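Local coordinates for protein NADH dehydrogenase, putative (Plasmodium falciparum, PDB 5JWC) that uses bound FAD to oxidise NADH and probably hands the electrons to ubiquinone, as a type II NADH dehydrogenase of the malaria parasite, at residues L321-D324 with R328-G331; N336-G341 with N436-F441; D342-Q347 with K428-Y433. All blocks are in the same frame, centred on the assembly; numbering follows the deposited sequence.

Contact 1: residues L321-D324 with R328-G331; sequences LKVD and RVIG
Asp324 and Arg328 form a salt bridge over a short turn, with each carboxylate oxygen given a different task. OD1 of Asp324 takes NE of Arg328 at 2.9 Å, through its syn lone pair, and a weaker bond comes to the same oxygen from NH1 of Arg328. The approach is along the edge of the guanidinium, yet the planes are 44° apart and both nitrogens share OD1, so this is not a coplanar two-by-two pairing. A bend at chi3 (-55°) swings NE of Arg328 back to that oxygen. OD2 of Asp324 meets the backbone N of Arg328 at 2.9 Å from above the carboxylate plane, and it also accepts the backbone N of Lys326, which makes an Asx turn.

Two backbone bonds flank this site. Asp324 N reaches Arg328 O at 2.8 Å, and Ile330 N reaches Lys322 O at 3.2 Å. Together they enclose Val323 and Val329 as a non-hydrogen-bonded antiparallel pair, with their CA atoms 4.2 Å apart. Gln315 NE2 joins from outside, bonded to the carbonyls of both Lys322 and Ile330.

Apolar packing lies beyond. Leu321 CD1 and Val329 CG1 approach to 3.9 Å, the two side chains crossing at about a right angle, while CG2 of Val329 nears CG1 of Val323. This cluster continues onto Ala339, with helix 303-309 behind Leu321. Ile330 lies across the strand instead, its CD1 3.8 Å from the backbone C of Val323.

Because one carboxylate binds two turn amides and the guanidinium together, the negative charge is probably well stabilised, and the same group probably steadies both the turn and the rotation of the arginine side chain.

Contact 2: residues N336-G341 with N436-F441; sequences NIYAIG and NVFNNF
The aromatic interaction comes first: Phe438 points an edge at one face of Tyr338 in an offset edge-to-face pair. Ring centroids lie 5.3 Å apart and the planes are inclined at 65°, so the rings are neither stacked nor strictly perpendicular. The closest atoms are CZ of Phe438 and CE2 of Tyr338, at 3.6 Å. CE2 of Phe438 stands 4.0 Å above the tyrosine plane, displaced toward the rim and over the CD2–CE2 side rather than the middle of the ring. Phe438 has CG anti to its carbonyl carbon (chi1 -84°), which carries the ring from the helix surface across to the strand; the two CA atoms remain 11.3 Å apart, and the gap is spanned by side chains alone.

These rings lie in the FAD-binding domain, a Rossmann-type fold. Strand 337-339 runs parallel to strand 131-134 at the margin of the seven-stranded sheet, with backbone bonds from Tyr338 to Leu132 and Ile134, and helix 424-440 packs over that margin.

Other apolar contacts widen the pairing: Ile133 touches both Tyr338 and Phe438, Tyr131 forms a further edge-to-face pair with Phe438, and Leu434, one helical turn earlier, packs against Tyr338 and Ile340.

At the helix end the polar bonds are local. Asn440 ND2 donates to Asn436 OD1 at 2.9 Å; ND2 comes from above the carbonyl plane of Asn436, whereas OD1 lies close to the amide plane of Asn440. The last turn is closed by Phe441 N on Val437 O at 3.0 Å, after which Phe441 leaves helical geometry. Tyr52 OH bonds to Phe438 O, and Asn439 is held through its amide by Asn46 O and Asp48 N.

Contact 3: residues D342-Q347 with K428-Y433; sequences DCKKIQ and KQEAYY. With FAD (flavin-adenine dinucleotide), chain C.
Lys344 and Glu430 approach from opposite directions, from strand and helix, and their buried salt bridge is the tight part of this contact. NZ of Lys344 lies 2.7 Å from OE2 of Glu430, on the syn side but 29° out of the carboxylate plane; a weak second bond reaches OE1 of Glu430 at 3.0 Å. Lys344 starts with CG between its backbone N and carbonyl carbon (chi1 67°), and bends at chi2 and chi4 turn the ammonium toward the helix, whereas Glu430 stretches out to meet it.

Both charges also grip Gly341: OE1 of Glu430 accepts its N, and NZ of Lys344 bonds its O. The ion pair thus binds both backbone polar atoms of Gly341, a residue that touches the FAD, and probably limits movement of the loop there.

Away from this bridge the two segments part. The side chain of Ile346 points to the helix but its nearest approach is 5.2 Å, and Tyr433 turns to other partners, Pro451 O and Phe453. Lys428, partly exposed, touches a bound fragment of Triton X-100.

Asp342 faces FAD rather than the helix. Its backbone N donates to O2P of FAD at 2.8 Å, nearly straight at 163°, while OD1 of Asp342 accepts the ribityl O3' of FAD at 3.1 Å. An amide on the pyrophosphate and a carboxylate on the ribityl chain, from an aspartate following glycine at the end of a strand, are characteristic of the Gly-Asp FAD-binding motif of the pyridine nucleotide-disulphide oxidoreductase family.

From the N terminus, contact 1 comes first and closes a tight turn of three residues, completed before the others begin. The chain then enters strand 337-339, where contact 2 opens a long excursion that ends 94 residues later on helix 424-440. Contact 3 is nested inside that loop, joining strand 344-346 to an earlier part of the same helix, and the region between its segments spans the helical insertion domain (about 353-417). Strand 321-323 links the set: it pairs in parallel with 344-346 and packs on Ala339 of 337-339, while Val329 N bonds to Ile337 O. One helix is thereby tied to two successive strands beside the FAD site.

Contact 1: residues L321-D324 with R328-G331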
loop_
_atom_site.group_PDB
_atom_site.type_symbol
_atom_site.label_atom_id
_atom_site.label_comp_id
_atom_site.label_asym_id
_atom_site.label_seq_id
_atom_site.Cartn_x
_atom_site.Cartn_y
_atom_site.Cartn_z
ATOM N N LEU A 321 -9.466 -25.963 21.691
ATOM C CA LEU A 321 -10.022 -25.445 22.921
ATOM C C LEU A 321 -11.527 -25.705 22.993
ATOM O O LEU A 321 -12.272 -25.287 22.113
ATOM C CB LEU A 321 -9.725 -23.948 23.021
ATOM C CG LEU A 321 -10.035 -23.326 24.386
ATOM C CD1 LEU A 321 -9.270 -24.067 25.486
ATOM C CD2 LEU A 321 -9.667 -21.858 24.390
ATOM N N LYS A 322 -11.981 -26.389 24.039
ATOM C CA LYS A 322 -13.413 -26.643 24.206
ATOM C C LYS A 322 -14.066 -25.643 25.142
ATOM O O LYS A 322 -13.519 -25.329 26.201
ATOM C CB LYS A 322 -13.655 -28.062 24.728
ATOM C CG LYS A 322 -13.248 -29.201 23.795
ATOM C CD LYS A 322 -14.248 -29.336 22.639
ATOM C CE LYS A 322 -14.137 -30.709 21.952
ATOM N NZ LYS A 322 -15.497 -31.359 21.838
ATOM N N VAL A 323 -15.236 -25.138 24.758
ATOM C CA VAL A 323 -16.009 -24.263 25.631
ATOM C C VAL A 323 -17.376 -24.873 25.851
ATOM O O VAL A 323 -17.822 -25.714 25.061
ATOM C CB VAL A 323 -16.185 -22.847 25.041
ATOM C CG1 VAL A 323 -14.815 -22.246 24.718
ATOM C CG2 VAL A 323 -17.060 -22.906 23.780
ATOM N N ASP A 324 -18.066 -24.444 26.896
ATOM C CA ASP A 324 -19.409 -24.958 27.110
ATOM C C ASP A 324 -20.428 -24.145 26.319
ATOM O O ASP A 324 -20.058 -23.255 25.540
ATOM C CB ASP A 324 -19.764 -24.980 28.611
ATOM C CG ASP A 324 -19.801 -23.581 29.263
ATOM O OD1 ASP A 324 -19.691 -23.542 30.514
ATOM O OD2 ASP A 324 -19.955 -22.536 28.577
ATOM N N ARG A 328 -17.919 -20.537 27.831
ATOM C CA ARG A 328 -16.898 -20.569 28.882
ATOM C C ARG A 328 -15.922 -21.705 28.658
ATOM O O ARG A 328 -16.330 -22.833 28.423
ATOM C CB ARG A 328 -17.552 -20.705 30.271
ATOM C CG ARG A 328 -18.476 -19.540 30.587
ATOM C CD ARG A 328 -19.253 -19.719 31.880
ATOM N NE ARG A 328 -20.009 -20.964 31.879
ATOM C CZ ARG A 328 -20.741 -21.390 32.899
ATOM N NH1 ARG A 328 -21.396 -22.540 32.806
ATOM N NH2 ARG A 328 -20.824 -20.664 34.004
ATOM N N VAL A 329 -14.628 -21.409 28.722
ATOM C CA VAL A 329 -13.611 -22.437 28.596
ATOM C C VAL A 329 -13.781 -23.487 29.697
ATOM O O VAL A 329 -13.964 -23.139 30.858
ATOM C CB VAL A 329 -12.204 -21.840 28.667
ATOM C CG1 VAL A 329 -11.150 -22.953 28.712
ATOM C CG2 VAL A 329 -11.964 -20.898 27.460
ATOM N N ILE A 330 -13.740 -24.760 29.317
ATOM C CA ILE A 330 -14.012 -25.868 30.239
ATOM C C ILE A 330 -12.755 -26.237 31.039
ATOM O O ILE A 330 -11.666 -26.336 30.480
ATOM C CB ILE A 330 -14.529 -27.109 29.461
ATOM C CG1 ILE A 330 -15.894 -26.816 28.815
ATOM C CG2 ILE A 330 -14.606 -28.345 30.367
ATOM C CD1 ILE A 330 -16.384 -27.908 27.847
ATOM N N GLY A 331 -12.904 -26.426 32.350
ATOM C CA GLY A 331 -11.778 -26.779 33.198
ATOM C C GLY A 331 -11.156 -25.576 33.894
ATOM O O GLY A 331 -10.003 -25.629 34.328
#

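Contact 2: residues N336-G341 with N436-F441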
loop_
_atom_site.group_PDB
_atom_site.type_symbol
_atom_site.label_atom_id
_atom_site.label_comp_id
_atom_site.label_asym_id
_atom_site.label_seq_id
_atom_site.Cartn_x
_atom_site.Cartn_y
_atom_site.Cartn_z
ATOM N N ASN A 336 -14.058 -17.676 34.313
ATOM C CA ASN A 336 -13.847 -16.290 33.934
ATOM C C ASN A 336 -13.037 -16.178 32.637
ATOM O O ASN A 336 -12.661 -15.081 32.225
ATOM C CB ASN A 336 -13.158 -15.521 35.072
ATOM C CG ASN A 336 -11.787 -16.065 35.408
ATOM O OD1 ASN A 336 -11.430 -17.172 35.023
ATOM N ND2 ASN A 336 -10.995 -15.273 36.119
ATOM N N ILE A 337 -12.781 -17.313 31.994
ATOM C CA ILE A 337 -12.212 -17.319 30.652
ATOM C C ILE A 337 -13.246 -17.794 29.616
ATOM O O ILE A 337 -13.886 -18.833 29.801
ATOM C CB ILE A 337 -10.955 -18.200 30.589
ATOM C CG1 ILE A 337 -9.951 -17.753 31.664
ATOM C CG2 ILE A 337 -10.295 -18.153 29.186
ATOM C CD1 ILE A 337 -8.643 -18.487 31.607
ATOM N N TYR A 338 -13.422 -17.011 28.547
ATOM C CA TYR A 338 -14.324 -17.339 27.444
ATOM C C TYR A 338 -13.505 -17.456 26.158
ATOM O O TYR A 338 -12.398 -16.921 26.067
ATOM C CB TYR A 338 -15.405 -16.267 27.252
ATOM C CG TYR A 338 -16.415 -16.145 28.371
ATOM C CD1 TYR A 338 -17.700 -16.642 28.223
ATOM C CD2 TYR A 338 -16.089 -15.499 29.568
ATOM C CE1 TYR A 338 -18.634 -16.523 29.223
ATOM C CE2 TYR A 338 -17.029 -15.376 30.596
ATOM C CZ TYR A 338 -18.295 -15.897 30.409
ATOM O OH TYR A 338 -19.246 -15.802 31.381
ATOM N N ALA A 339 -14.027 -18.172 25.170
ATOM C CA ALA A 339 -13.373 -18.219 23.862
ATOM C C ALA A 339 -14.430 -18.190 22.781
ATOM O O ALA A 339 -15.514 -18.765 22.954
ATOM C CB ALA A 339 -12.501 -19.437 23.729
ATOM N N ILE A 340 -14.134 -17.503 21.681
ATOM C CA ILE A 340 -15.094 -17.361 20.584
ATOM C C ILE A 340 -14.368 -17.470 19.252
ATOM O O ILE A 340 -13.147 -17.287 19.191
ATOM C CB ILE A 340 -15.836 -16.007 20.640
ATOM C CG1 ILE A 340 -14.850 -14.846 20.489
ATOM C CG2 ILE A 340 -16.614 -15.854 21.939
ATOM C CD1 ILE A 340 -15.545 -13.452 20.609
ATOM N N GLY A 341 -15.096 -17.763 18.178
ATOM C CA GLY A 341 -14.461 -17.801 16.865
ATOM C C GLY A 341 -13.757 -19.106 16.540
ATOM O O GLY A 341 -14.094 -20.159 17.087
ATOM N N ASN A 436 -23.286 -8.982 24.731
ATOM C CA ASN A 436 -24.610 -8.758 25.310
ATOM C C ASN A 436 -24.786 -9.463 26.659
ATOM O O ASN A 436 -25.482 -8.946 27.547
ATOM C CB ASN A 436 -25.713 -9.212 24.363
ATOM C CG ASN A 436 -27.106 -8.897 24.895
ATOM O OD1 ASN A 436 -27.522 -7.738 24.917
ATOM N ND2 ASN A 436 -27.832 -9.925 25.319
ATOM N N VAL A 437 -24.182 -10.641 26.817
ATOM C CA VAL A 437 -24.252 -11.324 28.110
ATOM C C VAL A 437 -23.537 -10.506 29.192
ATOM O O VAL A 437 -24.043 -10.371 30.321
ATOM C CB VAL A 437 -23.650 -12.741 28.058
ATOM C CG1 VAL A 437 -23.456 -13.285 29.467
ATOM C CG2 VAL A 437 -24.585 -13.680 27.303
ATOM N N PHE A 438 -22.380 -9.947 28.846
ATOM C CA PHE A 438 -21.658 -9.080 29.778
ATOM C C PHE A 438 -22.407 -7.780 30.067
ATOM O O PHE A 438 -22.471 -7.348 31.226
ATOM C CB PHE A 438 -20.258 -8.770 29.263
ATOM C CG PHE A 438 -19.248 -9.825 29.589
ATOM C CD1 PHE A 438 -18.534 -9.774 30.776
ATOM C CD2 PHE A 438 -19.022 -10.878 28.724
ATOM C CE1 PHE A 438 -17.601 -10.742 31.082
ATOM C CE2 PHE A 438 -18.096 -11.861 29.024
ATOM C CZ PHE A 438 -17.378 -11.795 30.202
ATOM N N ASN A 439 -23.014 -7.188 29.045
ATOM C CA ASN A 439 -23.739 -5.936 29.234
ATOM C C ASN A 439 -25.018 -6.066 30.063
ATOM O O ASN A 439 -25.350 -5.161 30.830
ATOM C CB ASN A 439 -24.121 -5.296 27.893
ATOM C CG ASN A 439 -22.902 -4.808 27.088
ATOM O OD1 ASN A 439 -21.809 -4.666 27.625
ATOM N ND2 ASN A 439 -23.109 -4.540 25.795
ATOM N N ASN A 440 -25.748 -7.163 29.884
ATOM C CA ASN A 440 -27.131 -7.226 30.361
ATOM C C ASN A 440 -27.507 -8.411 31.248
ATOM O O ASN A 440 -28.658 -8.550 31.649
ATOM C CB ASN A 440 -28.063 -7.201 29.157
ATOM C CG ASN A 440 -28.033 -5.877 28.434
ATOM O OD1 ASN A 440 -28.067 -4.809 29.058
ATOM N ND2 ASN A 440 -27.960 -5.931 27.115
ATOM N N PHE A 441 -26.545 -9.268 31.552
ATOM C CA PHE A 441 -26.817 -10.438 32.358
ATOM C C PHE A 441 -25.834 -10.534 33.518
ATOM O O PHE A 441 -26.247 -10.629 34.675
ATOM C CB PHE A 441 -26.766 -11.717 31.506
ATOM C CG PHE A 441 -27.936 -11.871 30.546
ATOM C CD1 PHE A 441 -28.995 -12.707 30.852
ATOM C CD2 PHE A 441 -27.970 -11.182 29.342
ATOM C CE1 PHE A 441 -30.065 -12.857 29.980
ATOM C CE2 PHE A 441 -29.045 -11.326 28.462
ATOM C CZ PHE A 441 -30.091 -12.167 28.785
#

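Contact 3: residues D342-Q347 with K428-Y433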
loop_
_atom_site.group_PDB
_atom_site.type_symbol
_atom_site.label_atom_id
_atom_site.label_comp_id
_atom_site.label_asym_id
_atom_site.label_seq_id
_atom_site.Cartn_x
_atom_site.Cartn_y
_atom_site.Cartn_z
ATOM N N ASP A 342 -12.766 -19.032 15.653
ATOM C CA ASP A 342 -12.101 -20.225 15.095
ATOM C C ASP A 342 -11.208 -20.990 16.072
ATOM O O ASP A 342 -10.785 -22.112 15.779
ATOM C CB ASP A 342 -11.220 -19.833 13.916
ATOM C CG ASP A 342 -12.006 -19.486 12.665
ATOM O OD1 ASP A 342 -13.255 -19.493 12.686
ATOM O OD2 ASP A 342 -11.342 -19.173 11.652
ATOM N N CYS A 343 -10.863 -20.384 17.204
ATOM C CA CYS A 343 -9.939 -21.062 18.123
ATOM C C CYS A 343 -10.652 -22.064 19.040
ATOM O O CYS A 343 -9.998 -22.737 19.836
ATOM C CB CYS A 343 -9.170 -20.052 18.994
ATOM S SG CYS A 343 -10.175 -19.223 20.271
ATOM N N LYS A 344 -11.976 -22.163 18.935
ATOM C CA LYS A 344 -12.753 -22.964 19.879
ATOM C C LYS A 344 -13.730 -23.930 19.201
ATOM O O LYS A 344 -14.094 -23.749 18.031
ATOM C CB LYS A 344 -13.521 -22.052 20.847
ATOM C CG LYS A 344 -14.631 -21.232 20.194
ATOM C CD LYS A 344 -15.999 -21.899 20.282
ATOM C CE LYS A 344 -17.079 -21.075 19.578
ATOM N NZ LYS A 344 -16.828 -20.903 18.102
ATOM N N LYS A 345 -14.160 -24.927 19.971
ATOM C CA LYS A 345 -15.316 -25.762 19.641
ATOM C C LYS A 345 -16.226 -25.828 20.878
ATOM O O LYS A 345 -15.735 -25.835 22.009
ATOM C CB LYS A 345 -14.881 -27.176 19.237
ATOM C CG LYS A 345 -14.308 -27.317 17.810
ATOM C CD LYS A 345 -15.194 -26.689 16.729
ATOM C CE LYS A 345 -14.463 -26.603 15.360
ATOM N NZ LYS A 345 -15.264 -25.848 14.306
ATOM N N ILE A 346 -17.538 -25.841 20.671
ATOM C CA ILE A 346 -18.489 -25.911 21.775
ATOM C C ILE A 346 -18.787 -27.372 22.160
ATOM O O ILE A 346 -19.082 -28.199 21.295
ATOM C CB ILE A 346 -19.817 -25.199 21.418
ATOM C CG1 ILE A 346 -19.560 -23.720 21.077
ATOM C CG2 ILE A 346 -20.837 -25.331 22.565
ATOM C CD1 ILE A 346 -20.821 -22.938 20.806
ATOM N N GLN A 347 -18.682 -27.687 23.451
ATOM C CA GLN A 347 -19.111 -28.980 23.976
ATOM C C GLN A 347 -20.212 -28.712 24.989
ATOM O O GLN A 347 -19.929 -28.366 26.139
ATOM C CB GLN A 347 -17.946 -29.742 24.615
ATOM C CG GLN A 347 -18.402 -30.975 25.415
ATOM C CD GLN A 347 -19.188 -31.977 24.554
ATOM O OE1 GLN A 347 -18.609 -32.658 23.703
ATOM N NE2 GLN A 347 -20.512 -32.046 24.756
ATOM N N LYS A 428 -18.854 -13.417 14.525
ATOM C CA LYS A 428 -19.581 -12.178 14.780
ATOM C C LYS A 428 -20.801 -12.409 15.672
ATOM O O LYS A 428 -21.054 -11.644 16.614
ATOM C CB LYS A 428 -20.010 -11.530 13.465
ATOM C CG LYS A 428 -20.668 -10.183 13.693
ATOM C CD LYS A 428 -21.121 -9.559 12.388
ATOM C CE LYS A 428 -21.602 -8.120 12.587
ATOM N NZ LYS A 428 -22.110 -7.540 11.301
ATOM N N GLN A 429 -21.563 -13.457 15.390
ATOM C CA GLN A 429 -22.740 -13.728 16.224
ATOM C C GLN A 429 -22.347 -14.097 17.663
ATOM O O GLN A 429 -23.047 -13.724 18.609
ATOM C CB GLN A 429 -23.603 -14.841 15.612
ATOM C CG GLN A 429 -24.252 -14.472 14.290
ATOM C CD GLN A 429 -25.053 -15.612 13.685
ATOM O OE1 GLN A 429 -25.655 -16.411 14.397
ATOM N NE2 GLN A 429 -25.068 -15.682 12.358
ATOM N N GLU A 430 -21.251 -14.836 17.827
ATOM C CA GLU A 430 -20.771 -15.213 19.162
ATOM C C GLU A 430 -20.328 -13.977 19.935
ATOM O O GLU A 430 -20.529 -13.873 21.165
ATOM C CB GLU A 430 -19.607 -16.208 19.083
ATOM C CG GLU A 430 -19.986 -17.625 18.658
ATOM C CD GLU A 430 -18.788 -18.430 18.153
ATOM O OE1 GLU A 430 -17.636 -18.070 18.487
ATOM O OE2 GLU A 430 -18.991 -19.426 17.411
ATOM N N ALA A 431 -19.673 -13.064 19.222
ATOM C CA ALA A 431 -19.213 -11.822 19.819
ATOM C C ALA A 431 -20.387 -10.983 20.296
ATOM O O ALA A 431 -20.309 -10.375 21.362
ATOM C CB ALA A 431 -18.341 -11.010 18.821
ATOM N N TYR A 432 -21.448 -10.899 19.494
ATOM C CA TYR A 432 -22.592 -10.098 19.884
ATOM C C TYR A 432 -23.338 -10.766 21.049
ATOM O O TYR A 432 -23.788 -10.080 21.975
ATOM C CB TYR A 432 -23.519 -9.828 18.696
ATOM C CG TYR A 432 -22.946 -8.752 17.778
ATOM C CD1 TYR A 432 -21.909 -7.928 18.223
ATOM C CD2 TYR A 432 -23.446 -8.537 16.492
ATOM C CE1 TYR A 432 -21.368 -6.936 17.414
ATOM C CE2 TYR A 432 -22.916 -7.536 15.675
ATOM C CZ TYR A 432 -21.871 -6.739 16.147
ATOM O OH TYR A 432 -21.313 -5.739 15.362
ATOM N N TYR A 433 -23.471 -12.090 20.984
ATOM C CA TYR A 433 -24.100 -12.855 22.057
ATOM C C TYR A 433 -23.373 -12.601 23.377
ATOM O O TYR A 433 -23.997 -12.259 24.383
ATOM C CB TYR A 433 -24.111 -14.363 21.725
ATOM C CG TYR A 433 -24.241 -15.275 22.927
ATOM C CD1 TYR A 433 -25.496 -15.616 23.442
ATOM C CD2 TYR A 433 -23.113 -15.799 23.546
ATOM C CE1 TYR A 433 -25.616 -16.461 24.555
ATOM C CE2 TYR A 433 -23.221 -16.635 24.652
ATOM C CZ TYR A 433 -24.471 -16.963 25.150
ATOM O OH TYR A 433 -24.558 -17.795 26.254
HETATM P PA FAD C . -9.536 -13.858 13.115
HETATM O O1A FAD C . -8.520 -14.448 12.181
HETATM O O2A FAD C . -10.576 -13.036 12.438
HETATM O O5B FAD C . -8.808 -12.994 14.262
HETATM C C5B FAD C . -7.802 -13.544 15.082
HETATM C C4B FAD C . -7.084 -12.368 15.723
HETATM O O4B FAD C . -6.242 -12.843 16.755
HETATM C C3B FAD C . -6.195 -11.635 14.714
HETATM O O3B FAD C . -6.299 -10.248 14.951
HETATM C C2B FAD C . -4.798 -12.069 15.099
HETATM O O2B FAD C . -3.859 -11.064 14.795
HETATM C C1B FAD C . -4.982 -12.228 16.604
HETATM N N9A FAD C . -3.995 -13.083 17.269
HETATM C C8A FAD C . -3.387 -14.217 16.782
HETATM N N7A FAD C . -2.563 -14.688 17.751
HETATM C C5A FAD C . -2.641 -13.881 18.832
HETATM C C6A FAD C . -2.013 -13.917 20.067
HETATM N N6A FAD C . -1.208 -14.932 20.382
HETATM N N1A FAD C . -2.308 -12.943 20.993
HETATM C C2A FAD C . -3.214 -11.944 20.689
HETATM N N3A FAD C . -3.833 -11.913 19.453
HETATM C C4A FAD C . -3.540 -12.866 18.541
HETATM N N1 FAD C . -16.140 -16.442 6.828
HETATM C C2 FAD C . -17.440 -16.234 6.453
HETATM O O2 FAD C . -18.336 -16.410 7.270
HETATM N N3 FAD C . -17.752 -15.811 5.171
HETATM C C4 FAD C . -16.773 -15.582 4.241
HETATM O O4 FAD C . -17.084 -15.193 3.107
HETATM C C4X FAD C . -15.448 -15.776 4.612
HETATM N N5 FAD C . -14.427 -15.559 3.713
HETATM C C5X FAD C . -13.110 -15.761 4.110
HETATM C C6 FAD C . -12.081 -15.522 3.218
HETATM C C7 FAD C . -10.755 -15.717 3.585
HETATM C C7M FAD C . -9.666 -15.454 2.570
HETATM C C8 FAD C . -10.451 -16.141 4.872
HETATM C C8M FAD C . -9.027 -16.361 5.290
HETATM C C9 FAD C . -11.487 -16.380 5.777
HETATM C C9A FAD C . -12.814 -16.184 5.402
HETATM N N10 FAD C . -13.847 -16.410 6.295
HETATM C C10 FAD C . -15.144 -16.203 5.908
HETATM C "C1'" FAD C . -13.579 -16.921 7.681
HETATM C "C2'" FAD C . -13.344 -15.870 8.734
HETATM O "O2'" FAD C . -12.285 -15.048 8.326
HETATM C "C3'" FAD C . -12.910 -16.589 9.999
HETATM O "O3'" FAD C . -13.844 -17.582 10.357
HETATM C "C4'" FAD C . -12.801 -15.529 11.081
HETATM O "O4'" FAD C . -11.640 -14.794 10.791
HETATM C "C5'" FAD C . -12.719 -16.115 12.482
HETATM O "O5'" FAD C . -12.700 -15.032 13.388
HETATM P P FAD C . -11.680 -15.055 14.635
HETATM O O1P FAD C . -11.931 -13.840 15.498
HETATM O O2P FAD C . -11.870 -16.377 15.325
HETATM O O3P FAD C . -10.205 -15.058 13.962
#